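Local coordinates for protein serine protease pet (Escherichia coli, PDB 4OM9) that acts as a secreted serine protease and enterotoxin of enteroaggregative E. coli, probably cleaving host alpha-fodrin, its autotransporter passenger being built on a long beta-helix, at residues N352-S357 and Q373-N378; M656-S661 and L678-L683. All blocks are in the same frame, centred on the assembly; numbering follows the deposited sequence.

Contact 1: N352-S357 and Q373-N378; sequences NIKYAS and QAQNTN
Gln375 lays its side-chain amide against the backbone of Ile353 to Tyr355 and uses both ends of it. CG is anti to the carbonyl carbon (chi1 -65°), and a bend at chi2 (-68°) brings CD towards residues 353-355. There NE2 gives an almost straight bond to Ile353 O at 2.8 Å, with that oxygen in the plane of the amide, while OE1 receives Tyr355 N at 2.7 Å from above its carbonyl plane. The other N-H of NE2 returns to Gln373 O at 3.0 Å, and Trp351 NE1 also donates to OE1. A glutamine suits this buried place because its amide offers a donor and an acceptor to the facing main chain at once, as a backbone peptide would.

Gln373 extends beyond CG and crosses the Asn352 side chain at about a right angle, the two amide planes 68° apart; its NE2 meets Asn352 OD1 in a contact modelled too short to carry weight. The lysine crosses it in the same way: Lys354 NZ bonds to Gln373 OE1 in the plane of that carbonyl (3.0 Å) and reaches Ala374 O at 3.2 Å, its long chain bridging both acceptors. Farther along, Thr377 CG2 lies at the edge of the Tyr355 ring. Thr377 OG1 lies 3.0 Å from Ala356 O and also near Asp359 O, and a water donates to both Tyr355 O and Gln375 O.

Polar side chains and water thus do much of the work of backbone pairing here, joining two successive turns where the ladder is irregular.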
loop_
_atom_site.group_PDB
_atom_site.type_symbol
_atom_site.label_atom_id
_atom_site.label_comp_id
_atom_site.label_asym_id
_atom_site.label_seq_id
_atom_site.Cartn_x
_atom_site.Cartn_y
_atom_site.Cartn_z
ATOM N N ASN A 352 -33.885 -3.264 21.817
ATOM C CA ASN A 352 -35.114 -3.801 21.232
ATOM C C ASN A 352 -36.246 -2.793 21.264
ATOM O O ASN A 352 -37.350 -3.106 21.636
ATOM C CB ASN A 352 -35.555 -5.096 21.927
ATOM C CG ASN A 352 -36.593 -5.866 21.107
ATOM O OD1 ASN A 352 -36.903 -5.487 19.982
ATOM N ND2 ASN A 352 -37.145 -6.931 21.675
ATOM N N ILE A 353 -35.938 -1.570 20.862
ATOM C CA ILE A 353 -36.949 -0.570 20.537
ATOM C C ILE A 353 -36.409 0.084 19.284
ATOM O O ILE A 353 -35.314 -0.259 18.828
ATOM C CB ILE A 353 -37.137 0.518 21.641
ATOM C CG1 ILE A 353 -35.805 1.268 21.839
ATOM C CG2 ILE A 353 -37.608 -0.083 22.928
ATOM C CD1 ILE A 353 -35.836 2.404 22.882
ATOM N N LYS A 354 -37.158 1.049 18.763
ATOM C CA LYS A 354 -36.673 1.895 17.687
ATOM C C LYS A 354 -36.089 3.191 18.223
ATOM O O LYS A 354 -36.640 3.803 19.148
ATOM C CB LYS A 354 -37.805 2.205 16.704
ATOM C CG LYS A 354 -38.298 1.001 15.921
ATOM C CD LYS A 354 -39.179 1.463 14.785
ATOM C CE LYS A 354 -39.721 0.291 13.968
ATOM N NZ LYS A 354 -39.529 -1.036 14.634
ATOM N N TYR A 355 -34.956 3.607 17.665
ATOM C CA TYR A 355 -34.536 4.985 17.856
ATOM C C TYR A 355 -35.492 5.783 16.973
ATOM O O TYR A 355 -35.911 5.300 15.915
ATOM C CB TYR A 355 -33.046 5.229 17.488
ATOM C CG TYR A 355 -32.600 6.593 17.961
ATOM C CD1 TYR A 355 -32.193 6.792 19.271
ATOM C CD2 TYR A 355 -32.665 7.688 17.115
ATOM C CE1 TYR A 355 -31.842 8.055 19.725
ATOM C CE2 TYR A 355 -32.323 8.936 17.539
ATOM C CZ TYR A 355 -31.908 9.126 18.849
ATOM O OH TYR A 355 -31.569 10.392 19.257
ATOM N N ALA A 356 -35.868 6.967 17.436
ATOM C CA ALA A 356 -36.744 7.873 16.694
ATOM C C ALA A 356 -36.332 8.036 15.230
ATOM O O ALA A 356 -35.153 7.950 14.894
ATOM C CB ALA A 356 -36.782 9.244 17.381
ATOM N N SER A 357 -37.315 8.298 14.375
ATOM C CA SER A 357 -37.105 8.255 12.932
ATOM C C SER A 357 -36.823 9.620 12.311
ATOM O O SER A 357 -36.470 9.708 11.136
ATOM C CB SER A 357 -38.317 7.638 12.240
ATOM O OG SER A 357 -39.260 8.641 11.923
ATOM N N GLN A 373 -34.072 -5.200 16.336
ATOM C CA GLN A 373 -35.128 -4.891 15.372
ATOM C C GLN A 373 -34.747 -3.764 14.396
ATOM O O GLN A 373 -33.889 -2.951 14.681
ATOM C CB GLN A 373 -36.436 -4.539 16.097
ATOM C CG GLN A 373 -36.393 -3.396 17.137
ATOM C CD GLN A 373 -37.804 -3.091 17.731
ATOM O OE1 GLN A 373 -38.580 -2.347 17.144
ATOM N NE2 GLN A 373 -38.124 -3.698 18.868
ATOM N N ALA A 374 -35.393 -3.730 13.234
ATOM C CA ALA A 374 -35.145 -2.659 12.274
ATOM C C ALA A 374 -35.531 -1.326 12.909
ATOM O O ALA A 374 -36.477 -1.255 13.705
ATOM C CB ALA A 374 -35.917 -2.887 10.967
ATOM N N GLN A 375 -34.824 -0.275 12.511
ATOM C CA GLN A 375 -34.895 1.012 13.191
ATOM C C GLN A 375 -35.618 2.069 12.380
ATOM O O GLN A 375 -36.135 3.032 12.951
ATOM C CB GLN A 375 -33.489 1.500 13.518
ATOM C CG GLN A 375 -32.774 0.616 14.515
ATOM C CD GLN A 375 -33.402 0.692 15.893
ATOM O OE1 GLN A 375 -33.302 1.717 16.593
ATOM N NE2 GLN A 375 -34.053 -0.390 16.294
ATOM N N ASN A 376 -35.680 1.878 11.063
ATOM C CA ASN A 376 -36.213 2.910 10.173
ATOM C C ASN A 376 -35.609 4.296 10.500
ATOM O O ASN A 376 -36.295 5.313 10.510
ATOM C CB ASN A 376 -37.747 2.938 10.261
ATOM C CG ASN A 376 -38.387 3.879 9.245
ATOM O OD1 ASN A 376 -37.798 4.194 8.207
ATOM N ND2 ASN A 376 -39.592 4.352 9.560
ATOM N N THR A 377 -34.307 4.329 10.768
ATOM C CA THR A 377 -33.616 5.602 10.957
ATOM C C THR A 377 -32.150 5.420 10.637
ATOM O O THR A 377 -31.735 4.321 10.277
ATOM C CB THR A 377 -33.767 6.170 12.418
ATOM O OG1 THR A 377 -33.516 7.584 12.429
ATOM C CG2 THR A 377 -32.802 5.473 13.365
ATOM N N ASN A 378 -31.375 6.498 10.781
ATOM C CA ASN A 378 -29.950 6.479 10.466
ATOM C C ASN A 378 -29.095 6.299 11.701
ATOM O O ASN A 378 -29.464 6.713 12.795
ATOM C CB ASN A 378 -29.542 7.754 9.720
ATOM C CG ASN A 378 -30.272 7.900 8.387
ATOM O OD1 ASN A 378 -30.795 6.918 7.837
ATOM N ND2 ASN A 378 -30.317 9.124 7.863
HETATM O O HOH W 1 -37.833 5.013 13.952
#

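Contact 2: M656-S661 and L678-L683; sequences MATDGS and LDRTAL
Arg680 and Asp659 lie side by side, pointing the same way, and are joined by a salt bridge. NH2 of Arg680 donates to Asp659 OD2 at 3.1 Å, meeting it from above the carboxylate plane, while the bond from NE to OD1 is weak and bent; the carboxylate and guanidinium planes stand 63° apart, so the two groups do not lie in one plane. A bend at chi3 (-62°) sets NE near OD1. The remaining arm, NH1, forms a salt bridge with Asp679 OD2, so arginine, with three nitrogens to offer, is well chosen to link two acids that would otherwise probably repel. Asp679 OD1 is taken by Thr700 OG1 on the next turn.

Thr681 OG1 donates to Asp659 O at 2.8 Å, its hydroxyl tying its own turn to a carbonyl of the preceding one. The main chain adds two nearly straight bonds, Asp679 N to Ala657 O at 3.2 Å and Asp659 N to Asp679 O at 3.0 Å. Asp659, Gly660 and Arg680 have positive phi, which glycine, lacking a CB, adopts readily; the chains turn here.

Behind these bonds buried Ala657 CB packs against Thr681 CG2 (3.7 Å) and Leu678 CD1 (4.2 Å), a short methyl suiting the close approach of the chains. Thr658 CG2 lies beside Arg680 NH2, at 3.3 Å.

Ala657 pairs with Leu678 and Thr658 with Asp679 in parallel, and both chains turn after these strands: successive rungs and aligned corners of a right-handed parallel beta-helix, as in autotransporter passengers.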
loop_
_atom_site.group_PDB
_atom_site.type_symbol
_atom_site.label_atom_id
_atom_site.label_comp_id
_atom_site.label_asym_id
_atom_site.label_seq_id
_atom_site.Cartn_x
_atom_site.Cartn_y
_atom_site.Cartn_z
ATOM N N MET A 656 -0.918 -19.556 -13.922
ATOM C CA MET A 656 -1.525 -20.516 -14.840
ATOM C C MET A 656 -2.497 -19.786 -15.750
ATOM O O MET A 656 -3.531 -19.291 -15.297
ATOM C CB MET A 656 -2.261 -21.621 -14.090
ATOM C CG MET A 656 -1.468 -22.254 -12.987
ATOM S SD MET A 656 -2.505 -23.207 -11.859
ATOM C CE MET A 656 -1.272 -23.840 -10.716
ATOM N N ALA A 657 -2.190 -19.745 -17.035
ATOM C CA ALA A 657 -2.968 -18.939 -17.959
ATOM C C ALA A 657 -3.321 -19.695 -19.244
ATOM O O ALA A 657 -2.600 -20.576 -19.684
ATOM C CB ALA A 657 -2.199 -17.636 -18.290
ATOM N N THR A 658 -4.444 -19.336 -19.839
ATOM C CA THR A 658 -4.831 -19.857 -21.135
ATOM C C THR A 658 -5.189 -18.657 -22.009
ATOM O O THR A 658 -6.017 -17.831 -21.615
ATOM C CB THR A 658 -6.025 -20.841 -21.027
ATOM O OG1 THR A 658 -5.623 -22.006 -20.294
ATOM C CG2 THR A 658 -6.507 -21.265 -22.408
ATOM N N ASP A 659 -4.542 -18.551 -23.169
ATOM C CA ASP A 659 -4.694 -17.392 -24.055
ATOM C C ASP A 659 -4.445 -16.047 -23.365
ATOM O O ASP A 659 -3.744 -15.983 -22.360
ATOM C CB ASP A 659 -6.079 -17.413 -24.679
ATOM C CG ASP A 659 -6.307 -18.660 -25.532
ATOM O OD1 ASP A 659 -5.478 -18.937 -26.430
ATOM O OD2 ASP A 659 -7.299 -19.373 -25.290
ATOM N N GLY A 660 -5.011 -14.978 -23.924
ATOM C CA GLY A 660 -4.809 -13.625 -23.419
ATOM C C GLY A 660 -3.368 -13.186 -23.644
ATOM O O GLY A 660 -2.739 -13.577 -24.644
ATOM N N SER A 661 -2.798 -12.457 -22.682
ATOM C CA SER A 661 -1.374 -12.128 -22.699
ATOM C C SER A 661 -0.840 -11.650 -21.339
ATOM O O SER A 661 -1.613 -11.271 -20.464
ATOM C CB SER A 661 -1.109 -11.072 -23.772
ATOM O OG SER A 661 -1.811 -9.886 -23.467
ATOM N N LEU A 678 1.850 -21.574 -19.100
ATOM C CA LEU A 678 1.240 -20.697 -20.089
ATOM C C LEU A 678 0.914 -21.469 -21.374
ATOM O O LEU A 678 1.803 -22.019 -22.043
ATOM C CB LEU A 678 2.162 -19.525 -20.400
ATOM C CG LEU A 678 2.313 -18.321 -19.462
ATOM C CD1 LEU A 678 1.853 -18.582 -18.018
ATOM C CD2 LEU A 678 3.742 -17.778 -19.478
ATOM N N ASP A 679 -0.367 -21.528 -21.716
ATOM C CA ASP A 679 -0.784 -22.214 -22.929
ATOM C C ASP A 679 -1.371 -21.225 -23.912
ATOM O O ASP A 679 -2.459 -20.717 -23.689
ATOM C CB ASP A 679 -1.793 -23.311 -22.615
ATOM C CG ASP A 679 -2.180 -24.108 -23.848
ATOM O OD1 ASP A 679 -1.467 -24.007 -24.864
ATOM O OD2 ASP A 679 -3.197 -24.838 -23.807
ATOM N N ARG A 680 -0.649 -20.964 -24.999
ATOM C CA ARG A 680 -1.031 -19.944 -25.974
ATOM C C ARG A 680 -1.061 -18.582 -25.287
ATOM O O ARG A 680 -1.819 -17.688 -25.653
ATOM C CB ARG A 680 -2.385 -20.284 -26.617
ATOM C CG ARG A 680 -2.485 -21.742 -27.052
ATOM C CD ARG A 680 -3.750 -22.050 -27.835
ATOM N NE ARG A 680 -4.976 -21.824 -27.073
ATOM C CZ ARG A 680 -5.445 -22.641 -26.133
ATOM N NH1 ARG A 680 -4.789 -23.741 -25.801
ATOM N NH2 ARG A 680 -6.573 -22.353 -25.514
ATOM N N THR A 681 -0.212 -18.437 -24.282
ATOM C CA THR A 681 -0.166 -17.216 -23.503
ATOM C C THR A 681 1.168 -16.469 -23.625
ATOM O O THR A 681 2.124 -16.767 -22.913
ATOM C CB THR A 681 -0.482 -17.504 -21.998
ATOM O OG1 THR A 681 -1.849 -17.944 -21.866
ATOM C CG2 THR A 681 -0.254 -16.242 -21.120
ATOM N N ALA A 682 1.213 -15.479 -24.514
ATOM C CA ALA A 682 2.457 -14.759 -24.791
ATOM C C ALA A 682 2.951 -13.910 -23.607
ATOM O O ALA A 682 2.187 -13.160 -22.999
ATOM C CB ALA A 682 2.290 -13.883 -26.018
ATOM N N LEU A 683 4.242 -14.036 -23.306
ATOM C CA LEU A 683 4.858 -13.343 -22.189
ATOM C C LEU A 683 5.865 -12.307 -22.657
ATOM O O LEU A 683 6.869 -12.650 -23.289
ATOM C CB LEU A 683 5.547 -14.341 -21.259
ATOM C CG LEU A 683 6.374 -13.691 -20.139
ATOM C CD1 LEU A 683 5.548 -12.693 -19.358
ATOM C CD2 LEU A 683 6.937 -14.737 -19.210
#

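How the contacts relate
Contact 1 closes before contact 2 opens, and their centres lie 54 Å apart with nearest atoms about 44 Å apart, so neither touches the other. Both join consecutive turns of the same elongated beta-helix, with 15 or 16 residues between the paired segments, and both sit where strands give way to a corner. Contact 1 comes first along the chain and sets strand 354-355 beside the loop between strands 368-371 and 379-381; contact 2, some 300 residues later, sets strand 655-658 beside strand 676-679, near the start of strand 682-685. The same relation between neighbouring turns thus recurs at two distant places in the beta-helix.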